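Local coordinates for protein exotoxin 6 (Staphylococcus aureus subsp. aureus Mu50, PDB 4ZYS) that is a staphylococcal superantigen-like exotoxin whose precise role is not established, though it probably binds sugars or host molecules in immune evasion, at residues 71-76 / 82-87; 119-124 / 131-136; 157-162 / 167-172. One frame throughout, in Å; residues are numbered along the deposited sequence.

How the interactions relate
The three contacts follow one another along the chain. Interaction 1 belongs to the OB-fold domain, interactions 2 and 3 to the beta-grasp domain. Helix 130-145 connects them all. Its Lys131 reaches back to interaction 1, where NZ lies 2.8 Å from Ile87 O, and Tyr135 packs on Leu74. The end of its Leu133 meets the loop in interaction 2, and the residue also touches Ile159 of interaction 3. Interactions 1 and 2 have centres about 19 Å apart, and interactions 2 and 3 about 12 Å. Interactions 1 and 3 do not touch and lie on opposite sides of the chain's centre. The helix thus joins the two domains characteristic of this toxin family.

Interaction 1. Residues 71-76 / 82-87; sequences VFILRE and ATNYSI
Strands 71-74 and 84-87 belong to one hairpin of the OB-fold sheet, but here they splay to 117°, and the direct backbone bond is from Glu76 N to Tyr85 O (2.8 Å, 166° at the hydrogen). Ser86 supplies a second link through its side chain. Its OG accepts from Leu74 N at 3.1 Å. With OG anti to the backbone N (chi1 -168°), the hydroxyl reaches across the gap between the chains. Water 1 joins the same OG to Phe72 O. Ile73 CG2 packs against Ser86 CB beside this bond.

Near the turn, Arg75 and Asn84 cross at about a right angle. Arg75 NH1 gives a hydrogen bond to Asn84 OD1 at 2.8 Å, in the plane of both the amide carbonyl and the guanidinium, although the two groups stand 89° apart. A weak bond from NH1 to Ala82 O adds to it, and NH2 is bound to Gln81 O. Asn84 ND2 is held by Ser49, on strand 47-52.

Glu76 lays its CG 3.8 Å from Ile87 CD1. Its OE2 is bound by Tyr16 and by water 2, which also donates to Leu74 O and accepts from Ile87 N. Water 3 bridges Glu76 O and Tyr85 N.

The splayed end of the hairpin is therefore held by a serine hydroxyl, an arginine and three waters as well as by the single backbone bond from Glu76 to Tyr85. Bonds from both sides probably fix the rotation of the Asn84 amide.

Interaction 2. Residues 119-124 / 131-136; sequences SLYQIY and KELDYR
Tyr121 and Ile123 of the loop 119-124 meet Leu133 and Arg136 on helix 130-145, and the apolar part of the contact centres on one methyl group. Leu133 CD2 lies 3.8 Å from Ile123 CD1. The same methyl sits at the edge of the Tyr121 ring, near its plane, 4.1 Å from CE2. Tyr121 CB points toward the helix, and with CG anti to the backbone N (chi1 -170°) the ring carries OH up to it. This OH comes to 3.7 Å from Arg136 CB. The tyrosine and arginine side chains cross at about a right angle. Ile123 and Leu133 also cross at about a right angle, and both rest on Ile128 of strand 127-129. Tyr121, Ile123 and Leu133 are buried here.

The other side is looser and is bridged by water. Water 4 hydrogen-bonds to Tyr121 OH and donates to Glu132 OE2, each at 3.0 Å. Water 5 accepts from Tyr124 N and gives a weak bond to the same carboxylate oxygen. Tyr124 itself is exposed. Its OH donates to Gln122 OE1 at 2.8 Å within the loop. The arginine bends at chi2, and its guanidinium leads away from the loop to a salt bridge with Glu139, one turn further along the helix.

The direct contact is small, burying 147 Å² in all, and touches the helix at two residues. It packs a loop of the beta-grasp domain against that domain's helix. The direct touches are van der Waals contacts, two of them made by the Tyr121 hydroxyl against carbon. The polar links between 119-124 and 131-136 run through water. The Tyr121 hydroxyl stands at the border, with carbon neighbours and a water partner that ties it to Glu132.

Interaction 3. Residues 157-162 / 167-172; sequences ITITMK and HTIDLS
Ile157 pairs with Ile169 and Ile159 with His167 across an antiparallel hairpin at one edge of the beta-grasp sheet. The backbone bond from Ile157 N to Ile169 O is 2.8 Å and that from Ile169 N to Ile157 O 2.9 Å. Both bonds of the Ile159-His167 pair also form. The straightest runs from Ile159 N to His167 O (173° at the hydrogen). Between them, Thr158 and Thr168 form a non-hydrogen-bonded pair. Thr168 CA brings a CA-H...O contact to Ile157 O at 3.1 Å.

Apolar contacts gather on the face of Ile157, Ile159, Ile169 and His167. The CB atoms of Ile157 and Ile169 are 4.1 Å apart. Beyond the strand end, Leu171 turns its CD2 to 3.7 Å from Ile157 CD1, and these two side chains cross at about a right angle. Helix 130-145 packs on part of this face, Leu137 on Ile157 and Arg138 on Ile169, while Ile184 of strand 183-185 lies on Ile159 and His167. On the other face, Thr158 and Thr168 lie side by side, their CG2 methyls 4.1 Å apart.

A selenium-aromatic contact closes the turn end. The selenomethionine at Met161 sets SE at the edge of the His167 ring, 3.9 Å from CD2. Its chain bends at chi2 and chi3 (-53° and -75°), which folds SE back to the ring. Ile184 also touches Met161.

Polar side-chain bonds lie at the far end. Asp170 OD1 accepts from Ser172 N in an Asx turn and from Ser172 OG at 2.9 Å, both from the same face of the carboxylate.

Isoleucines, with His167 near the turn, lie on one face and threonines on the more exposed one. Four backbone bonds fix the register, and the Asx turn shapes the chain as it leaves the strand.

Interaction 1. Residues 71-76 / 82-87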
loop_
_atom_site.group_PDB
_atom_site.type_symbol
_atom_site.label_atom_id
_atom_site.label_comp_id
_atom_site.label_asym_id
_atom_site.label_seq_id
_atom_site.Cartn_x
_atom_site.Cartn_y
_atom_site.Cartn_z
ATOM N N VAL A 71 -7.491 -3.289 7.256
ATOM C CA VAL A 71 -6.162 -2.799 7.585
ATOM C C VAL A 71 -5.134 -3.577 6.791
ATOM O O VAL A 71 -5.311 -4.764 6.523
ATOM C CB VAL A 71 -5.844 -2.785 9.120
ATOM C CG1 VAL A 71 -6.857 -1.932 9.883
ATOM C CG2 VAL A 71 -5.776 -4.198 9.709
ATOM N N PHE A 72 -4.087 -2.851 6.358
ATOM C CA PHE A 72 -2.895 -3.335 5.676
ATOM C C PHE A 72 -1.741 -2.810 6.510
ATOM O O PHE A 72 -1.434 -1.618 6.437
ATOM C CB PHE A 72 -2.857 -2.856 4.214
ATOM C CG PHE A 72 -1.762 -3.512 3.410
ATOM C CD1 PHE A 72 -0.481 -2.965 3.373
ATOM C CD2 PHE A 72 -2.006 -4.688 2.700
ATOM C CE1 PHE A 72 0.550 -3.588 2.658
ATOM C CE2 PHE A 72 -0.984 -5.296 1.951
ATOM C CZ PHE A 72 0.286 -4.730 1.920
ATOM N N ILE A 73 -1.184 -3.665 7.388
ATOM C CA ILE A 73 -0.170 -3.298 8.378
ATOM C C ILE A 73 1.212 -3.849 8.006
ATOM O O ILE A 73 1.406 -5.051 7.816
ATOM C CB ILE A 73 -0.623 -3.778 9.812
ATOM C CG1 ILE A 73 -1.939 -3.073 10.264
ATOM C CG2 ILE A 73 0.490 -3.670 10.899
ATOM C CD1 ILE A 73 -2.720 -3.840 11.330
ATOM N N LEU A 74 2.170 -2.943 7.976
ATOM C CA LEU A 74 3.588 -3.178 7.767
ATOM C C LEU A 74 4.337 -2.492 8.929
ATOM O O LEU A 74 4.229 -1.283 9.113
ATOM C CB LEU A 74 4.015 -2.642 6.379
ATOM C CG LEU A 74 5.465 -2.892 5.935
ATOM C CD1 LEU A 74 5.559 -2.799 4.445
ATOM C CD2 LEU A 74 6.401 -1.836 6.517
ATOM N N ARG A 75 5.094 -3.273 9.706
ATOM C CA ARG A 75 5.901 -2.781 10.832
ATOM C C ARG A 75 6.946 -1.804 10.362
ATOM O O ARG A 75 7.836 -2.185 9.597
ATOM C CB ARG A 75 6.647 -3.929 11.521
ATOM C CG ARG A 75 6.021 -4.503 12.728
ATOM C CD ARG A 75 6.862 -5.662 13.221
ATOM N NE ARG A 75 7.948 -5.302 14.153
ATOM C CZ ARG A 75 7.813 -5.207 15.479
ATOM N NH1 ARG A 75 6.622 -5.342 16.045
ATOM N NH2 ARG A 75 8.861 -4.934 16.240
ATOM N N GLU A 76 6.864 -0.564 10.801
ATOM C CA GLU A 76 7.926 0.391 10.476
ATOM C C GLU A 76 9.112 0.146 11.417
ATOM O O GLU A 76 8.913 -0.208 12.593
ATOM C CB GLU A 76 7.438 1.842 10.602
ATOM C CG GLU A 76 6.449 2.268 9.525
ATOM C CD GLU A 76 6.979 2.396 8.110
ATOM O OE1 GLU A 76 8.074 2.972 7.920
ATOM O OE2 GLU A 76 6.246 2.001 7.179
ATOM N N ALA A 82 7.161 -5.246 20.900
ATOM C CA ALA A 82 6.050 -6.117 20.479
ATOM C C ALA A 82 5.002 -5.368 19.615
ATOM O O ALA A 82 4.601 -5.886 18.570
ATOM C CB ALA A 82 5.370 -6.713 21.704
ATOM N N THR A 83 4.576 -4.151 20.045
ATOM C CA THR A 83 3.576 -3.335 19.358
ATOM C C THR A 83 4.075 -2.933 17.966
ATOM O O THR A 83 5.222 -2.523 17.816
ATOM C CB THR A 83 3.206 -2.084 20.203
ATOM O OG1 THR A 83 2.727 -2.502 21.478
ATOM C CG2 THR A 83 2.156 -1.217 19.543
ATOM N N ASN A 84 3.209 -3.077 16.962
ATOM C CA ASN A 84 3.520 -2.673 15.597
ATOM C C ASN A 84 3.131 -1.241 15.361
ATOM O O ASN A 84 2.038 -0.819 15.762
ATOM C CB ASN A 84 2.795 -3.516 14.570
ATOM C CG ASN A 84 2.914 -4.993 14.702
ATOM O OD1 ASN A 84 3.995 -5.545 14.970
ATOM N ND2 ASN A 84 1.808 -5.660 14.383
ATOM N N TYR A 85 4.029 -0.499 14.718
ATOM C CA TYR A 85 3.789 0.888 14.353
ATOM C C TYR A 85 3.756 0.928 12.838
ATOM O O TYR A 85 4.757 0.659 12.199
ATOM C CB TYR A 85 4.843 1.830 14.987
ATOM C CG TYR A 85 4.805 1.824 16.502
ATOM C CD1 TYR A 85 3.791 2.475 17.195
ATOM C CD2 TYR A 85 5.751 1.121 17.242
ATOM C CE1 TYR A 85 3.716 2.425 18.585
ATOM C CE2 TYR A 85 5.678 1.055 18.631
ATOM C CZ TYR A 85 4.663 1.718 19.299
ATOM O OH TYR A 85 4.604 1.731 20.670
ATOM N N SER A 86 2.590 1.176 12.276
ATOM C CA SER A 86 2.396 1.194 10.845
ATOM C C SER A 86 1.850 2.555 10.413
ATOM O O SER A 86 1.407 3.324 11.260
ATOM C CB SER A 86 1.477 0.048 10.429
ATOM O OG SER A 86 1.486 -0.128 9.020
ATOM N N ILE A 87 1.960 2.887 9.105
ATOM C CA ILE A 87 1.497 4.171 8.567
ATOM C C ILE A 87 0.487 3.921 7.461
ATOM O O ILE A 87 0.823 3.220 6.509
ATOM C CB ILE A 87 2.703 5.021 8.044
ATOM C CG1 ILE A 87 3.769 5.203 9.151
ATOM C CG2 ILE A 87 2.223 6.370 7.466
ATOM C CD1 ILE A 87 5.103 5.698 8.673
HETATM O O HOH W 1 -1.101 0.140 8.488
HETATM O O HOH W 2 3.833 1.035 7.838
HETATM O O HOH W 3 6.765 -1.551 14.251
#

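Interaction 2. Residues 119-124 / 131-136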
loop_
_atom_site.group_PDB
_atom_site.type_symbol
_atom_site.label_atom_id
_atom_site.label_comp_id
_atom_site.label_asym_id
_atom_site.label_seq_id
_atom_site.Cartn_x
_atom_site.Cartn_y
_atom_site.Cartn_z
ATOM N N SER A 119 0.448 -9.844 -16.739
ATOM C CA SER A 119 0.332 -10.709 -15.574
ATOM C C SER A 119 -1.072 -10.594 -15.035
ATOM O O SER A 119 -1.698 -9.542 -15.174
ATOM C CB SER A 119 1.358 -10.313 -14.515
ATOM O OG SER A 119 1.380 -11.234 -13.437
ATOM N N LEU A 120 -1.585 -11.665 -14.431
ATOM C CA LEU A 120 -2.912 -11.618 -13.818
ATOM C C LEU A 120 -2.800 -10.917 -12.434
ATOM O O LEU A 120 -1.949 -11.286 -11.618
ATOM C CB LEU A 120 -3.508 -13.036 -13.698
ATOM C CG LEU A 120 -4.860 -13.207 -12.989
ATOM C CD1 LEU A 120 -5.966 -12.350 -13.618
ATOM C CD2 LEU A 120 -5.275 -14.650 -13.001
ATOM N N TYR A 121 -3.619 -9.881 -12.209
ATOM C CA TYR A 121 -3.673 -9.165 -10.935
ATOM C C TYR A 121 -5.128 -9.049 -10.476
ATOM O O TYR A 121 -5.971 -8.571 -11.239
ATOM C CB TYR A 121 -3.015 -7.791 -11.043
ATOM C CG TYR A 121 -2.827 -7.125 -9.696
ATOM C CD1 TYR A 121 -2.007 -7.689 -8.725
ATOM C CD2 TYR A 121 -3.477 -5.940 -9.387
ATOM C CE1 TYR A 121 -1.850 -7.097 -7.476
ATOM C CE2 TYR A 121 -3.312 -5.329 -8.148
ATOM C CZ TYR A 121 -2.513 -5.923 -7.186
ATOM O OH TYR A 121 -2.332 -5.329 -5.966
ATOM N N GLN A 122 -5.436 -9.531 -9.277
ATOM C CA GLN A 122 -6.820 -9.503 -8.775
ATOM C C GLN A 122 -6.997 -8.489 -7.638
ATOM O O GLN A 122 -6.264 -8.551 -6.652
ATOM C CB GLN A 122 -7.282 -10.910 -8.308
ATOM C CG GLN A 122 -7.157 -11.952 -9.394
ATOM C CD GLN A 122 -7.925 -13.226 -9.227
ATOM O OE1 GLN A 122 -8.370 -13.629 -8.147
ATOM N NE2 GLN A 122 -8.110 -13.889 -10.333
ATOM N N ILE A 123 -7.975 -7.571 -7.781
ATOM C CA ILE A 123 -8.367 -6.556 -6.779
ATOM C C ILE A 123 -9.661 -7.057 -6.103
ATOM O O ILE A 123 -10.600 -7.418 -6.806
ATOM C CB ILE A 123 -8.542 -5.120 -7.400
ATOM C CG1 ILE A 123 -7.212 -4.522 -7.938
ATOM C CG2 ILE A 123 -9.236 -4.127 -6.435
ATOM C CD1 ILE A 123 -6.171 -4.258 -6.919
ATOM N N TYR A 124 -9.707 -7.074 -4.761
ATOM C CA TYR A 124 -10.893 -7.543 -4.042
ATOM C C TYR A 124 -11.588 -6.399 -3.279
ATOM O O TYR A 124 -12.697 -6.581 -2.756
ATOM C CB TYR A 124 -10.508 -8.686 -3.073
ATOM C CG TYR A 124 -9.709 -9.791 -3.737
ATOM C CD1 TYR A 124 -10.304 -10.656 -4.658
ATOM C CD2 TYR A 124 -8.351 -9.949 -3.476
ATOM C CE1 TYR A 124 -9.570 -11.669 -5.277
ATOM C CE2 TYR A 124 -7.615 -10.971 -4.072
ATOM C CZ TYR A 124 -8.225 -11.824 -4.976
ATOM O OH TYR A 124 -7.494 -12.821 -5.566
ATOM N N LYS A 131 -0.867 2.351 -0.187
ATOM C CA LYS A 131 0.083 1.537 0.607
ATOM C C LYS A 131 0.035 0.072 0.147
ATOM O O LYS A 131 1.101 -0.527 -0.040
ATOM C CB LYS A 131 -0.229 1.619 2.119
ATOM C CG LYS A 131 0.672 0.719 2.982
ATOM C CD LYS A 131 0.187 0.586 4.430
ATOM C CE LYS A 131 1.256 0.081 5.371
ATOM N NZ LYS A 131 2.367 1.053 5.517
ATOM N N GLU A 132 -1.189 -0.509 0.001
ATOM C CA GLU A 132 -1.364 -1.920 -0.398
ATOM C C GLU A 132 -0.934 -2.148 -1.855
ATOM O O GLU A 132 -0.202 -3.100 -2.133
ATOM C CB GLU A 132 -2.819 -2.366 -0.210
ATOM C CG GLU A 132 -3.077 -3.786 -0.691
ATOM C CD GLU A 132 -4.475 -4.316 -0.456
ATOM O OE1 GLU A 132 -5.153 -3.806 0.463
ATOM O OE2 GLU A 132 -4.893 -5.244 -1.188
ATOM N N LEU A 133 -1.386 -1.268 -2.782
ATOM C CA LEU A 133 -1.033 -1.400 -4.191
ATOM C C LEU A 133 0.468 -1.248 -4.363
ATOM O O LEU A 133 1.066 -2.001 -5.111
ATOM C CB LEU A 133 -1.786 -0.371 -5.058
ATOM C CG LEU A 133 -3.267 -0.644 -5.245
ATOM C CD1 LEU A 133 -4.022 0.624 -5.515
ATOM C CD2 LEU A 133 -3.504 -1.685 -6.327
ATOM N N ASP A 134 1.074 -0.300 -3.647
ATOM C CA ASP A 134 2.516 -0.032 -3.708
ATOM C C ASP A 134 3.308 -1.266 -3.267
ATOM O O ASP A 134 4.137 -1.747 -4.034
ATOM C CB ASP A 134 2.874 1.192 -2.850
ATOM C CG ASP A 134 4.352 1.465 -2.703
ATOM O OD1 ASP A 134 4.997 1.810 -3.721
ATOM O OD2 ASP A 134 4.846 1.418 -1.567
ATOM N N TYR A 135 2.973 -1.831 -2.101
ATOM C CA TYR A 135 3.660 -2.995 -1.584
ATOM C C TYR A 135 3.513 -4.207 -2.496
ATOM O O TYR A 135 4.515 -4.861 -2.788
ATOM C CB TYR A 135 3.166 -3.346 -0.168
ATOM C CG TYR A 135 3.923 -4.513 0.432
ATOM C CD1 TYR A 135 3.533 -5.821 0.184
ATOM C CD2 TYR A 135 5.010 -4.305 1.268
ATOM C CE1 TYR A 135 4.232 -6.900 0.719
ATOM C CE2 TYR A 135 5.725 -5.377 1.807
ATOM C CZ TYR A 135 5.325 -6.674 1.534
ATOM O OH TYR A 135 5.998 -7.750 2.049
ATOM N N ARG A 136 2.269 -4.553 -2.866
ATOM C CA ARG A 136 1.978 -5.754 -3.654
ATOM C C ARG A 136 2.566 -5.675 -5.073
ATOM O O ARG A 136 2.999 -6.700 -5.609
ATOM C CB ARG A 136 0.467 -6.031 -3.711
ATOM C CG ARG A 136 -0.159 -6.375 -2.353
ATOM C CD ARG A 136 0.360 -7.717 -1.821
ATOM N NE ARG A 136 -0.356 -8.144 -0.622
ATOM C CZ ARG A 136 0.114 -9.023 0.251
ATOM N NH1 ARG A 136 1.328 -9.539 0.100
ATOM N NH2 ARG A 136 -0.610 -9.370 1.295
HETATM O O HOH W 4 -4.545 -6.058 -4.022
HETATM O O HOH W 5 -7.688 -6.134 -3.071
#

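Interaction 3. Residues 157-162 / 167-172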
loop_
_atom_site.group_PDB
_atom_site.type_symbol
_atom_site.label_atom_id
_atom_site.label_comp_id
_atom_site.label_asym_id
_atom_site.label_seq_id
_atom_site.Cartn_x
_atom_site.Cartn_y
_atom_site.Cartn_z
ATOM N N ILE A 157 5.635 3.122 -11.143
ATOM C CA ILE A 157 4.353 2.432 -11.143
ATOM C C ILE A 157 3.325 3.451 -11.661
ATOM O O ILE A 157 3.298 4.558 -11.142
ATOM C CB ILE A 157 3.935 1.830 -9.774
ATOM C CG1 ILE A 157 4.855 0.696 -9.349
ATOM C CG2 ILE A 157 2.464 1.360 -9.807
ATOM C CD1 ILE A 157 4.855 0.463 -7.823
ATOM N N THR A 158 2.484 3.088 -12.652
ATOM C CA THR A 158 1.439 3.979 -13.159
ATOM C C THR A 158 0.097 3.245 -13.014
ATOM O O THR A 158 -0.087 2.179 -13.589
ATOM C CB THR A 158 1.753 4.480 -14.576
ATOM O OG1 THR A 158 3.090 4.971 -14.598
ATOM C CG2 THR A 158 0.819 5.587 -15.031
ATOM N N ILE A 159 -0.798 3.783 -12.164
ATOM C CA ILE A 159 -2.129 3.237 -11.934
ATOM C C ILE A 159 -3.111 4.150 -12.680
ATOM O O ILE A 159 -3.232 5.329 -12.351
ATOM C CB ILE A 159 -2.445 3.040 -10.415
ATOM C CG1 ILE A 159 -1.381 2.095 -9.772
ATOM C CG2 ILE A 159 -3.868 2.479 -10.214
ATOM C CD1 ILE A 159 -1.260 2.133 -8.247
ATOM N N THR A 160 -3.754 3.620 -13.732
ATOM C CA THR A 160 -4.691 4.400 -14.531
ATOM C C THR A 160 -6.132 4.002 -14.169
ATOM O O THR A 160 -6.468 2.814 -14.144
ATOM C CB THR A 160 -4.384 4.238 -16.025
ATOM O OG1 THR A 160 -3.007 4.562 -16.240
ATOM C CG2 THR A 160 -5.264 5.127 -16.905
HETATM N N MSE A 161 -6.981 5.015 -13.910
HETATM C CA MSE A 161 -8.390 4.838 -13.558
HETATM C C MSE A 161 -9.257 4.850 -14.810
HETATM O O MSE A 161 -8.759 5.234 -15.867
HETATM C CB MSE A 161 -8.824 5.956 -12.605
HETATM C CG MSE A 161 -7.842 6.165 -11.430
HETATM SE SE MSE A 161 -7.473 4.548 -10.464
HETATM C CE MSE A 161 -9.125 4.465 -9.555
ATOM N N LYS A 162 -10.553 4.438 -14.693
ATOM C CA LYS A 162 -11.505 4.430 -15.822
ATOM C C LYS A 162 -11.711 5.819 -16.369
ATOM O O LYS A 162 -11.875 5.964 -17.573
ATOM C CB LYS A 162 -12.880 3.823 -15.447
ATOM C CG LYS A 162 -12.784 2.466 -14.757
ATOM C CD LYS A 162 -13.840 1.452 -15.207
ATOM C CE LYS A 162 -13.646 0.096 -14.543
ATOM N NZ LYS A 162 -12.283 -0.482 -14.748
ATOM N N HIS A 167 -2.167 7.547 -11.064
ATOM C CA HIS A 167 -1.419 7.597 -9.819
ATOM C C HIS A 167 -0.038 7.063 -10.144
ATOM O O HIS A 167 0.060 5.946 -10.633
ATOM C CB HIS A 167 -2.108 6.779 -8.697
ATOM C CG HIS A 167 -3.502 7.235 -8.441
ATOM N ND1 HIS A 167 -3.762 8.343 -7.663
ATOM C CD2 HIS A 167 -4.665 6.760 -8.933
ATOM C CE1 HIS A 167 -5.069 8.499 -7.696
ATOM N NE2 HIS A 167 -5.653 7.572 -8.452
ATOM N N THR A 168 1.017 7.875 -9.967
ATOM C CA THR A 168 2.381 7.424 -10.268
ATOM C C THR A 168 3.187 7.290 -8.977
ATOM O O THR A 168 3.062 8.115 -8.080
ATOM C CB THR A 168 3.103 8.314 -11.274
ATOM O OG1 THR A 168 3.313 9.581 -10.666
ATOM C CG2 THR A 168 2.346 8.465 -12.574
ATOM N N ILE A 169 3.985 6.217 -8.889
ATOM C CA ILE A 169 4.830 5.900 -7.746
ATOM C C ILE A 169 6.252 5.644 -8.226
ATOM O O ILE A 169 6.473 4.692 -8.976
ATOM C CB ILE A 169 4.290 4.699 -6.913
ATOM C CG1 ILE A 169 2.778 4.895 -6.527
ATOM C CG2 ILE A 169 5.183 4.484 -5.694
ATOM C CD1 ILE A 169 2.063 3.690 -5.795
ATOM N N ASP A 170 7.212 6.477 -7.765
ATOM C CA ASP A 170 8.633 6.375 -8.100
ATOM C C ASP A 170 9.239 5.162 -7.371
ATOM O O ASP A 170 9.104 5.020 -6.160
ATOM C CB ASP A 170 9.330 7.700 -7.742
ATOM C CG ASP A 170 10.820 7.816 -7.994
ATOM O OD1 ASP A 170 11.422 6.843 -8.517
ATOM O OD2 ASP A 170 11.394 8.861 -7.633
ATOM N N LEU A 171 9.833 4.251 -8.139
ATOM C CA LEU A 171 10.369 2.999 -7.606
ATOM C C LEU A 171 11.680 3.156 -6.860
ATOM O O LEU A 171 12.045 2.265 -6.074
ATOM C CB LEU A 171 10.534 1.971 -8.739
ATOM C CG LEU A 171 9.223 1.288 -9.198
ATOM C CD1 LEU A 171 9.492 0.238 -10.303
ATOM C CD2 LEU A 171 8.503 0.619 -8.022
ATOM N N SER A 172 12.394 4.271 -7.087
ATOM C CA SER A 172 13.696 4.519 -6.459
ATOM C C SER A 172 13.554 5.043 -5.022
ATOM O O SER A 172 14.561 5.179 -4.323
ATOM C CB SER A 172 14.540 5.475 -7.310
ATOM O OG SER A 172 14.036 6.795 -7.286
#